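Local coordinates for protein sensor histidine kinase PdtaS (Mycobacterium tuberculosis, PDB 2YKF) that probably autophosphorylates on a histidine when its cytosolic GAF- and PAS-containing sensor region responds to nutrient stress, passing the signal to its partner regulator PdtaR, at residues D235-V238 with Q239-A243; L267-A270 with G271-V274. All blocks are in the same frame, centred on the assembly; numbering follows the deposited sequence. Where two conformers were deposited one is given.

Contact 1 (D235-V238 with Q239-A243)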
ATOM      1  N   ASP A 235     -18.295  17.165  -7.418  1.00 31.89           N
ATOM      2  CA  ASP A 235     -18.941  18.237  -6.666  1.00 31.98           C
ATOM      3  C   ASP A 235     -20.216  17.742  -5.914  1.00 33.14           C
ATOM      4  O   ASP A 235     -20.294  17.837  -4.650  1.00 34.53           O
ATOM      5  CB  ASP A 235     -19.268  19.414  -7.633  1.00 32.60           C
ATOM      6  CG  ASP A 235     -19.864  20.648  -6.893  1.00 36.50           C
ATOM      7  OD1 ASP A 235     -20.277  20.502  -5.711  1.00 40.01           O
ATOM      8  OD2 ASP A 235     -19.872  21.753  -7.475  1.00 39.62           O
ATOM      9  N   GLU A 236     -21.173  17.167  -6.637  1.00 32.76           N
ATOM     10  CA  GLU A 236     -22.388  16.609  -5.987  1.00 35.07           C
ATOM     11  C   GLU A 236     -22.103  15.502  -4.956  1.00 33.81           C
ATOM     12  O   GLU A 236     -22.717  15.447  -3.895  1.00 33.46           O
ATOM     13  CB  GLU A 236     -23.396  16.080  -7.020  1.00 36.43           C
ATOM     14  CG  GLU A 236     -24.121  17.254  -7.741  1.00 44.09           C
ATOM     15  CD  GLU A 236     -24.902  18.172  -6.759  1.00 55.70           C
ATOM     16  OE1 GLU A 236     -25.575  17.649  -5.804  1.00 60.03           O
ATOM     17  OE2 GLU A 236     -24.847  19.423  -6.947  1.00 58.71           O
ATOM     18  N   HIS A 237     -21.207  14.601  -5.301  1.00 31.86           N
ATOM     19  CA  HIS A 237     -20.814  13.547  -4.369  1.00 31.70           C
ATOM     20  C   HIS A 237     -20.352  14.098  -3.061  1.00 30.71           C
ATOM     21  O   HIS A 237     -20.865  13.727  -2.017  1.00 31.03           O
ATOM     22  CB  HIS A 237     -19.709  12.671  -4.930  1.00 31.23           C
ATOM     23  CG  HIS A 237     -19.213  11.677  -3.931  1.00 34.62           C
ATOM     24  ND1 HIS A 237     -20.031  10.705  -3.371  1.00 32.92           N
ATOM     25  CD2 HIS A 237     -18.001  11.547  -3.342  1.00 29.88           C
ATOM     26  CE1 HIS A 237     -19.324   9.997  -2.503  1.00 37.92           C
ATOM     27  NE2 HIS A 237     -18.091  10.493  -2.462  1.00 33.55           N
ATOM     28  N   VAL A 238     -19.395  14.985  -3.109  1.00 30.47           N
ATOM     29  CA  VAL A 238     -18.823  15.528  -1.892  1.00 31.99           C
ATOM     30  C   VAL A 238     -19.883  16.295  -1.061  1.00 33.92           C
ATOM     31  O   VAL A 238     -19.967  16.109   0.165  1.00 33.74           O
ATOM     32  CB  VAL A 238     -17.596  16.394  -2.203  1.00 30.82           C
ATOM     33  CG1 VAL A 238     -17.151  17.138  -0.979  1.00 32.85           C
ATOM     34  CG2 VAL A 238     -16.422  15.494  -2.681  1.00 29.26           C
ATOM     35  N   GLN A 239     -20.727  17.096  -1.729  1.00 34.63           N
ATOM     36  CA  GLN A 239     -21.877  17.711  -1.036  1.00 37.00           C
ATOM     37  C   GLN A 239     -22.767  16.694  -0.335  1.00 36.84           C
ATOM     38  O   GLN A 239     -23.111  16.925   0.787  1.00 37.44           O
ATOM     39  CB  GLN A 239     -22.734  18.537  -1.985  1.00 36.52           C
ATOM     40  CG  GLN A 239     -21.986  19.701  -2.615  1.00 41.48           C
ATOM     41  CD  GLN A 239     -22.967  20.603  -3.365  1.00 49.05           C
ATOM     42  OE1 GLN A 239     -24.057  20.863  -2.856  1.00 48.33           O
ATOM     43  NE2 GLN A 239     -22.607  21.035  -4.593  1.00 46.86           N
ATOM     44  N   ASP A 240     -23.135  15.601  -1.012  1.00 36.93           N
ATOM     45  CA  ASP A 240     -23.934  14.517  -0.424  1.00 39.87           C
ATOM     46  C   ASP A 240     -23.240  13.787   0.734  1.00 40.52           C
ATOM     47  O   ASP A 240     -23.884  13.330   1.711  1.00 39.73           O
ATOM     48  CB  ASP A 240     -24.282  13.455  -1.485  1.00 39.78           C
ATOM     49  CG  ASP A 240     -25.308  13.957  -2.515  1.00 46.10           C
ATOM     50  OD1 ASP A 240     -25.887  15.047  -2.290  1.00 51.64           O
ATOM     51  OD2 ASP A 240     -25.522  13.270  -3.552  1.00 51.10           O
ATOM     52  N   LEU A 241     -21.936  13.596   0.578  1.00 39.43           N
ATOM     53  CA  LEU A 241     -21.126  12.921   1.576  1.00 41.56           C
ATOM     54  C   LEU A 241     -21.229  13.612   2.924  1.00 41.82           C
ATOM     55  O   LEU A 241     -21.534  12.978   3.968  1.00 43.35           O
ATOM     56  CB  LEU A 241     -19.656  12.960   1.097  1.00 41.35           C
ATOM     57  CG  LEU A 241     -18.556  12.187   1.808  1.00 43.28           C
ATOM     58  CD1 LEU A 241     -18.855  10.744   1.661  1.00 39.85           C
ATOM     59  CD2 LEU A 241     -17.208  12.563   1.129  1.00 42.69           C
ATOM     60  N   LEU A 242     -20.974  14.908   2.888  1.00 41.75           N
ATOM     61  CA  LEU A 242     -20.956  15.765   4.050  1.00 43.46           C
ATOM     62  C   LEU A 242     -22.353  15.936   4.690  1.00 45.83           C
ATOM     63  O   LEU A 242     -22.467  16.077   5.921  1.00 45.96           O
ATOM     64  CB  LEU A 242     -20.442  17.126   3.624  1.00 43.70           C
ATOM     65  CG  LEU A 242     -18.972  17.094   3.197  1.00 44.17           C
ATOM     66  CD1 LEU A 242     -18.518  18.400   2.567  1.00 43.92           C
ATOM     67  CD2 LEU A 242     -18.050  16.680   4.359  1.00 43.68           C
ATOM     68  N   ALA A 243     -23.390  15.882   3.847  1.00 46.50           N
ATOM     69  CA  ALA A 243     -24.786  16.038   4.296  1.00 49.24           C
ATOM     70  C   ALA A 243     -25.405  14.760   4.896  1.00 49.91           C
ATOM     71  O   ALA A 243     -26.464  14.838   5.534  1.00 51.32           O
ATOM     72  CB  ALA A 243     -25.661  16.582   3.139  1.00 47.96           C
TER

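Contact 2 (L267-A270 with G271-V274)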
ATOM      1  N   LEU A 267     -17.308  10.668   7.745  1.00 28.40           N
ATOM      2  CA  LEU A 267     -17.009  10.343   9.135  1.00 29.92           C
ATOM      3  C   LEU A 267     -18.131  10.863   9.995  1.00 30.92           C
ATOM      4  O   LEU A 267     -18.581  12.012   9.793  1.00 28.29           O
ATOM      5  CB  LEU A 267     -15.714  10.953   9.561  1.00 29.91           C
ATOM      6  CG  LEU A 267     -14.493  10.554   8.704  1.00 30.58           C
ATOM      7  CD1 LEU A 267     -13.395  11.410   9.109  1.00 29.83           C
ATOM      8  CD2 LEU A 267     -14.112   9.128   8.980  1.00 25.41           C
ATOM      9  N   VAL A 268     -18.570  10.027  10.938  1.00 32.47           N
ATOM     10  CA  VAL A 268     -19.807  10.296  11.728  1.00 36.66           C
ATOM     11  C   VAL A 268     -19.563   9.935  13.197  1.00 38.61           C
ATOM     12  O   VAL A 268     -18.929   8.899  13.510  1.00 37.04           O
ATOM     13  CB  VAL A 268     -20.989   9.424  11.223  1.00 36.08           C
ATOM     14  CG1 VAL A 268     -22.293   9.636  12.064  1.00 40.98           C
ATOM     15  CG2 VAL A 268     -21.267   9.704   9.765  1.00 39.35           C
ATOM     16  N   VAL A 269     -20.107  10.788  14.071  1.00 41.87           N
ATOM     17  CA  VAL A 269     -20.189  10.578  15.539  1.00 44.94           C
ATOM     18  C   VAL A 269     -21.623  10.736  15.981  1.00 45.27           C
ATOM     19  O   VAL A 269     -22.275  11.767  15.697  1.00 45.06           O
ATOM     20  CB  VAL A 269     -19.420  11.654  16.308  1.00 45.68           C
ATOM     21  CG1 VAL A 269     -19.594  11.441  17.838  1.00 45.70           C
ATOM     22  CG2 VAL A 269     -17.948  11.685  15.884  1.00 44.89           C
ATOM     23  N   ALA A 270     -22.143   9.693  16.625  1.00 47.23           N
ATOM     24  CA  ALA A 270     -23.418   9.780  17.349  1.00 47.42           C
ATOM     25  C   ALA A 270     -24.510  10.347  16.436  1.00 47.63           C
ATOM     26  O   ALA A 270     -25.208  11.300  16.793  1.00 47.22           O
ATOM     27  CB  ALA A 270     -23.219  10.655  18.616  1.00 47.89           C
ATOM     28  N   GLY A 271     -24.586   9.801  15.214  1.00 46.39           N
ATOM     29  CA  GLY A 271     -25.569  10.231  14.210  1.00 45.54           C
ATOM     30  C   GLY A 271     -25.291  11.536  13.460  1.00 44.96           C
ATOM     31  O   GLY A 271     -26.045  11.899  12.547  1.00 45.53           O
ATOM     32  N   ARG A 272     -24.221  12.253  13.794  1.00 43.05           N
ATOM     33  CA  ARG A 272     -23.858  13.363  12.925  1.00 42.10           C
ATOM     34  C   ARG A 272     -22.499  13.329  12.185  1.00 40.22           C
ATOM     35  O   ARG A 272     -21.496  12.820  12.713  1.00 38.28           O
ATOM     36  CB  ARG A 272     -23.995  14.698  13.628  1.00 42.52           C
ATOM     37  CG  ARG A 272     -23.121  14.895  14.733  1.00 45.01           C
ATOM     38  CD  ARG A 272     -23.920  15.522  15.930  1.00 46.41           C
ATOM     39  NE  ARG A 272     -23.209  15.083  17.112  1.00 48.68           N
ATOM     40  CZ  ARG A 272     -21.942  15.426  17.393  1.00 54.50           C
ATOM     41  NH1 ARG A 272     -21.262  16.287  16.597  1.00 53.71           N
ATOM     42  NH2 ARG A 272     -21.343  14.899  18.458  1.00 53.89           N
ATOM     43  N   ASN A 273     -22.489  13.985  11.027  1.00 38.90           N
ATOM     44  CA  ASN A 273     -21.295  14.134  10.192  0.50 37.77           C
ATOM     45  C   ASN A 273     -20.272  15.047  10.834  1.00 38.29           C
ATOM     46  O   ASN A 273     -20.611  16.158  11.247  1.00 38.72           O
ATOM     47  CB  ASN A 273     -21.687  14.721   8.829  0.50 37.32           C
ATOM     48  CG  ASN A 273     -20.488  14.849   7.877  0.50 34.35           C
ATOM     49  OD1 ASN A 273     -19.909  15.930   7.739  0.50 28.62           O
ATOM     50  ND2 ASN A 273     -20.123  13.738   7.217  0.50 29.08           N
ATOM     51  N   VAL A 274     -19.038  14.585  10.943  1.00 36.40           N
ATOM     52  CA  VAL A 274     -17.937  15.386  11.406  1.00 36.53           C
ATOM     53  C   VAL A 274     -16.863  15.468  10.296  1.00 35.34           C
ATOM     54  O   VAL A 274     -15.681  15.419  10.560  1.00 37.85           O
ATOM     55  CB  VAL A 274     -17.383  14.836  12.736  1.00 36.72           C
ATOM     56  CG1 VAL A 274     -18.506  14.963  13.902  1.00 37.00           C
ATOM     57  CG2 VAL A 274     -16.840  13.372  12.575  1.00 36.67           C
TER
HETATM   58  O   HOH W   1     -24.963  13.516  18.278  1.00 42.72           O

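Contact 1 (D235-V238 with Q239-A243)
Asp-235 and Gln-239, one helical turn apart, are paired by their first torsions. Asp-235 CG is trans to the backbone N (chi1 -176°). Gln-239 CG is anti to the carbonyl carbon (chi1 -62°), with the chain extended beyond. The amide thus reaches back along the helix, and Gln-239 NE2 donates to Asp-235 OD1 at 2.6 Å. The bond is straight at the hydrogen. The oxygen lies in the amide plane, but the nitrogen approaches from above the carboxylate plane. In the main chain, Gln-239 N donates to Asp-235 O at 3.0 Å, so the same two residues are joined twice. Glu-236 OE2 comes within 3.6 Å of Gln-239 NE2, and Glu-236 OE1 lies 4.4 Å from Asp-240 OD1, a like-charge approach that is probably mildly unfavourable. On the apolar side Val-238 and Leu-242 point the same way, and Val-238 CG1 lies 4.0 Å from Leu-242 CD1. This is the C-terminal part of helix 228-243 in the PAS-like domain. Arg-222 forms a salt bridge with Asp-235 OD2. His-237 NE2 is hydrogen-bonded to Thr-264 OG1 of strand 258-269. Leu-241 packs on strands 258-269 and 272-282, and Val-238 rests on Ile-218 of helix 217-221.

Contact 2 (L267-A270 with G271-V274)
Val-269 and Arg-272 close a two-residue beta hairpin with a type I' turn, in which Ala-270 and Gly-271 both have positive phi. Their backbones bond both ways: Arg-272 N to Val-269 O and Val-269 N to Arg-272 O. One step along is the non-hydrogen-bonded pair Val-268 and Asn-273, and beyond it Val-274 N donates to Leu-267 O. The Arg-272 side chain folds back over the turn. Arg-272 CB is 4.0 Å from Val-269 O. With CG between the backbone N and the carbonyl carbon (chi1 64°), Arg-272 CG is 3.4 Å from Val-269 O. Arg-272 CD lies 4.1 Å and NE 3.7 Å from Val-269 O. The chain bends at chi2, and CZ brings one guanidinium face over that oxygen, offset toward the rim of the group. Arg-272 NH2 lies 3.9 Å from Val-269 CG1. A crystal neighbour also touches Arg-272 and may influence this pose. The Val-274 and Val-269 side chains cross at about a right angle, with Val-274 CG1 3.9 Å from Val-269 CG2. Leu-267 and Val-269 also touch helix 143-161, which begins within the predicted GAF region. A water at the guanidinium edge, in its plane, accepts from Arg-272 NE at 2.6 Å and donates to Ala-270 O at 2.7 Å.

How the contacts relate
From the N terminus the chain passes through the GAF region before entering the PAS-like domain. Contact 1 comes first, as one turn late in helix 228-243, and closes no long loop. The chain then makes strand 250-255 and strand 258-269, and contact 2 closes the tight turn into strand 272-282. The two neither nest nor cross; they follow in series, with centres about 15 Å apart. Contact 1 shapes the helix and contact 2 the hairpin end of the five-stranded antiparallel sheet. These two elements pack together through Leu-242 and Asn-273, while the hairpin also reaches helix 143-161.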